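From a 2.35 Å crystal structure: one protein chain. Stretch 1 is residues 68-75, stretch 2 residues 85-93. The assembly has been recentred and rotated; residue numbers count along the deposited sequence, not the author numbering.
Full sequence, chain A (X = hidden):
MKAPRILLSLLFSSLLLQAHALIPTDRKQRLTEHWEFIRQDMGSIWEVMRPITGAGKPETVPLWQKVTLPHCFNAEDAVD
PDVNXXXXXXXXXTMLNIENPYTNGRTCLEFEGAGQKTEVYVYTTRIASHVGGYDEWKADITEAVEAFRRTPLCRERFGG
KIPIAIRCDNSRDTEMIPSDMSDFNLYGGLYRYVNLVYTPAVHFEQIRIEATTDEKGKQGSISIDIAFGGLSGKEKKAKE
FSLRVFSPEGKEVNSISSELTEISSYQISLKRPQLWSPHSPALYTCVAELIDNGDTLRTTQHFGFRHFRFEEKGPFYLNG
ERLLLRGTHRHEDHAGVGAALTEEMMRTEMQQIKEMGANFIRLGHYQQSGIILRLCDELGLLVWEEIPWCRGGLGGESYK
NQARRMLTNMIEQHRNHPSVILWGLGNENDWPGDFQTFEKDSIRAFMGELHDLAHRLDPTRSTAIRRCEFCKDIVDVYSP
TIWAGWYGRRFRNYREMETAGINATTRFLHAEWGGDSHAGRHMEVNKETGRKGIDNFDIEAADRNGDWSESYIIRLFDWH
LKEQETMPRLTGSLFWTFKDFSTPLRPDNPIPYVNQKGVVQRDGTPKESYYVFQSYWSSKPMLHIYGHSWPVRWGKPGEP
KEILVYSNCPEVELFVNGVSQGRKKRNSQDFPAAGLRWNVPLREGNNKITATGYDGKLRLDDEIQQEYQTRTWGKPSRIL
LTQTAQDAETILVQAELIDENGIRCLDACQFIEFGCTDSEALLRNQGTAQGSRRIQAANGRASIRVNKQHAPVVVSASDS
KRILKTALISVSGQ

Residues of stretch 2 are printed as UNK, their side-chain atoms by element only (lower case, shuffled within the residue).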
# COMPACT_ATOMS: atom_id res chain seq x y z
N THR A 68 -9.12 -16.88 -2.00
CA THR A 68 -8.97 -18.24 -2.50
C THR A 68 -7.61 -18.35 -3.19
O THR A 68 -7.25 -17.50 -4.02
CB THR A 68 -10.12 -18.57 -3.46
OG1 THR A 68 -11.32 -18.76 -2.69
CG2 THR A 68 -9.84 -19.82 -4.31
N LEU A 69 -6.82 -19.39 -2.81
CA LEU A 69 -5.53 -19.66 -3.44
C LEU A 69 -5.70 -20.35 -4.79
O LEU A 69 -6.68 -21.07 -5.01
CB LEU A 69 -4.65 -20.54 -2.54
CG LEU A 69 -4.35 -19.94 -1.16
CD1 LEU A 69 -3.14 -20.59 -0.51
CD2 LEU A 69 -4.17 -18.44 -1.24
N PRO A 70 -4.75 -20.15 -5.73
CA PRO A 70 -3.56 -19.30 -5.58
C PRO A 70 -3.88 -17.81 -5.57
O PRO A 70 -4.90 -17.38 -6.10
CB PRO A 70 -2.72 -19.66 -6.80
CG PRO A 70 -3.70 -20.12 -7.81
CD PRO A 70 -4.79 -20.83 -7.03
N HIS A 71 -2.98 -17.03 -4.98
CA HIS A 71 -3.22 -15.63 -4.71
C HIS A 71 -1.93 -14.84 -4.88
O HIS A 71 -0.84 -15.33 -4.58
CB HIS A 71 -3.77 -15.45 -3.30
CG HIS A 71 -3.85 -14.02 -2.88
ND1 HIS A 71 -2.85 -13.40 -2.17
CD2 HIS A 71 -4.80 -13.08 -3.11
CE1 HIS A 71 -3.19 -12.14 -1.95
NE2 HIS A 71 -4.36 -11.92 -2.51
N CYS A 72 -2.07 -13.60 -5.35
CA CYS A 72 -0.91 -12.79 -5.65
C CYS A 72 -1.09 -11.38 -5.12
O CYS A 72 -2.15 -10.77 -5.31
CB CYS A 72 -0.66 -12.78 -7.17
SG CYS A 72 0.69 -11.73 -7.69
N PHE A 73 -0.04 -10.85 -4.46
CA PHE A 73 -0.06 -9.48 -3.95
C PHE A 73 -0.42 -8.47 -5.03
O PHE A 73 -0.95 -7.39 -4.74
CB PHE A 73 1.30 -9.05 -3.38
CG PHE A 73 1.76 -9.80 -2.15
CD1 PHE A 73 1.02 -10.85 -1.63
CD2 PHE A 73 2.95 -9.44 -1.54
CE1 PHE A 73 1.46 -11.53 -0.50
CE2 PHE A 73 3.40 -10.11 -0.42
CZ PHE A 73 2.66 -11.16 0.10
N ASN A 74 -0.12 -8.78 -6.29
CA ASN A 74 -0.09 -7.75 -7.32
C ASN A 74 -1.10 -8.05 -8.43
O ASN A 74 -0.93 -7.59 -9.57
CB ASN A 74 1.33 -7.61 -7.88
CG ASN A 74 2.38 -7.58 -6.78
OD1 ASN A 74 3.07 -8.57 -6.56
ND2 ASN A 74 2.50 -6.44 -6.08
N ALA A 75 -2.15 -8.81 -8.08
CA ALA A 75 -3.22 -9.15 -9.01
C ALA A 75 -3.73 -7.92 -9.76
O ALA A 75 -4.08 -8.02 -10.94
CB ALA A 75 -4.36 -9.83 -8.25
N UNK A 85 3.97 -1.09 -8.00
CA UNK A 85 3.44 -2.36 -7.55
C UNK A 85 4.03 -2.69 -6.18
O UNK A 85 5.17 -2.33 -5.87
o UNK A 85 8.75 -6.13 -8.59
c UNK A 85 5.08 -4.16 -8.55
c UNK A 85 3.72 -3.48 -8.57
c UNK A 85 7.55 -5.46 -8.59
c UNK A 85 6.22 -3.52 -9.05
c UNK A 85 7.45 -4.16 -9.06
c UNK A 85 6.43 -6.10 -8.09
c UNK A 85 5.22 -5.45 -8.08
N UNK A 86 3.22 -3.33 -5.34
CA UNK A 86 3.56 -3.50 -3.93
C UNK A 86 4.74 -4.45 -3.76
O UNK A 86 4.75 -5.55 -4.33
c UNK A 86 2.64 -4.32 -1.73
c UNK A 86 2.33 -4.00 -3.17
c UNK A 86 2.69 -3.31 -0.77
c UNK A 86 2.91 -5.62 -1.34
o UNK A 86 3.54 -5.19 2.23
c UNK A 86 3.23 -4.90 0.93
c UNK A 86 3.21 -5.92 -0.03
c UNK A 86 2.98 -3.59 0.56
N UNK A 87 5.75 -4.03 -2.99
CA UNK A 87 6.94 -4.85 -2.74
C UNK A 87 7.20 -4.85 -1.24
O UNK A 87 7.78 -3.90 -0.70
c UNK A 87 9.24 -3.99 -5.75
n UNK A 87 9.99 -4.90 -6.31
o UNK A 87 9.51 -2.78 -5.81
c UNK A 87 8.02 -4.49 -5.00
c UNK A 87 8.16 -4.35 -3.52
N UNK A 88 6.78 -5.92 -0.58
CA UNK A 88 6.80 -5.96 0.86
C UNK A 88 6.18 -7.23 1.43
O UNK A 88 5.95 -8.21 0.72
N UNK A 89 5.94 -7.23 2.73
CA UNK A 89 5.43 -8.43 3.39
C UNK A 89 3.90 -8.51 3.40
O UNK A 89 3.19 -7.51 3.24
c UNK A 89 5.93 -6.76 5.04
c UNK A 89 5.99 -8.28 4.81
c UNK A 89 6.33 -6.18 3.69
N UNK A 90 3.41 -9.73 3.60
CA UNK A 90 1.99 -10.00 3.76
C UNK A 90 1.84 -11.36 4.39
O UNK A 90 2.78 -12.16 4.39
N UNK A 91 0.65 -11.62 4.93
CA UNK A 91 0.43 -12.81 5.74
C UNK A 91 -0.80 -13.59 5.28
O UNK A 91 -1.82 -13.00 4.94
c UNK A 91 2.12 -14.50 9.02
c UNK A 91 4.09 -14.39 10.43
c UNK A 91 2.23 -13.12 8.80
n UNK A 91 3.17 -11.09 9.07
c UNK A 91 1.48 -12.17 8.04
c UNK A 91 3.06 -15.12 9.83
c UNK A 91 4.22 -13.04 10.24
c UNK A 91 2.09 -10.96 8.23
c UNK A 91 0.23 -12.45 7.22
c UNK A 91 3.29 -12.41 9.42
N UNK A 92 -0.71 -14.91 5.34
CA UNK A 92 -1.86 -15.78 5.15
C UNK A 92 -2.11 -16.62 6.40
O UNK A 92 -1.17 -16.95 7.13
c UNK A 92 -2.23 -15.40 0.49
c UNK A 92 -1.66 -16.74 3.97
o UNK A 92 -0.76 -14.43 -1.12
c UNK A 92 -0.14 -15.68 2.26
c UNK A 92 -1.41 -16.09 2.64
c UNK A 92 -0.96 -14.99 0.13
c UNK A 92 -2.45 -15.95 1.73
c UNK A 92 0.09 -15.13 1.00
N UNK A 93 -3.37 -16.98 6.65
CA UNK A 93 -3.68 -17.85 7.78
C UNK A 93 -4.95 -18.65 7.50
O UNK A 93 -5.85 -18.18 6.79
c UNK A 93 -5.04 -15.30 10.40
c UNK A 93 -5.00 -16.09 9.08
n UNK A 93 -7.49 -12.75 11.31
n UNK A 93 -5.44 -13.16 12.25
c UNK A 93 -3.84 -17.07 9.08
n UNK A 93 -6.22 -14.45 10.48
c UNK A 93 -6.38 -13.45 11.35

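Position 85 carries one carbon leading to a six-carbon ring that bears an oxygen, eight side-chain atoms in all. The edge of this ring lies near Asn74, with ND2 3.5 Å from the closest ring carbon. A phenol on a single carbon identifies Tyr85.

Position 86 has the same composition, seven carbons and one oxygen with a six-membered ring. A ring carbon sits 3.8 Å from Phe73 CD2, and the backbone O accepts a hydrogen bond from Asn74 ND2 at 3.0 Å. This is Tyr86, whose OH donates to the backbone O of position 89 at 2.6 Å, a hydrogen bond within its own stretch.

At position 87 three carbons run out in an unbranched line, the third holding one oxygen and one nitrogen. The CA-to-CB bond points away and the side chain makes no contact with stretch 1; the terminal amide after two methylenes makes it Gln87.

Position 88 has no side-chain atoms and is therefore Gly88. Its O approaches the edge of the Phe73 ring, 3.4 Å from CE2, and an ideal CB here would fall 2.7 Å from Tyr86 OH.

Position 89 shows three carbons closing a ring onto the backbone N, which defines Pro89. The CA-to-CB bond points away, and the approach to stretch 1 is through its backbone C, 4.2 Å from Phe73 CE2.

Position 90 again lacks a side chain. Its N lies 3.9 Å from Phe73 CZ, and an ideal CB would come within 3.0 Å of that same atom, a clash that Gly90 avoids.

Position 91 bears one carbon and fused five- and six-membered rings containing eight carbons and one nitrogen. The CA-to-CB bond points away and the side chain makes no contact with stretch 1; this indole is Trp91.

Position 92 has one carbon, a six-carbon ring and one oxygen. The oxygen lies 2.6 Å from His71 ND1, and a ring carbon is 4.0 Å from Leu69 CD2. The residue is Tyr92.

At position 93 three carbons, a nitrogen and a carbon carrying two more nitrogens form a guanidinium chain. Arg93 lies beyond the reach of stretch 1.

The contact is anchored by a polar interaction near each end and filled by Phe73 between them. The short, nearly linear hydrogen bond between His71 ND1 and Tyr92 OH fixes one end, while Asn74 ties its amide to the backbone of Tyr86 at the other. Phe73 packs against both Tyr86 and Tyr92, its CE1 lying 4.1 Å from Tyr92 CE1, and the bare backbone of Gly90 leaves room for the ring.

Stretch 2 (85-93) YYQGPGWYR
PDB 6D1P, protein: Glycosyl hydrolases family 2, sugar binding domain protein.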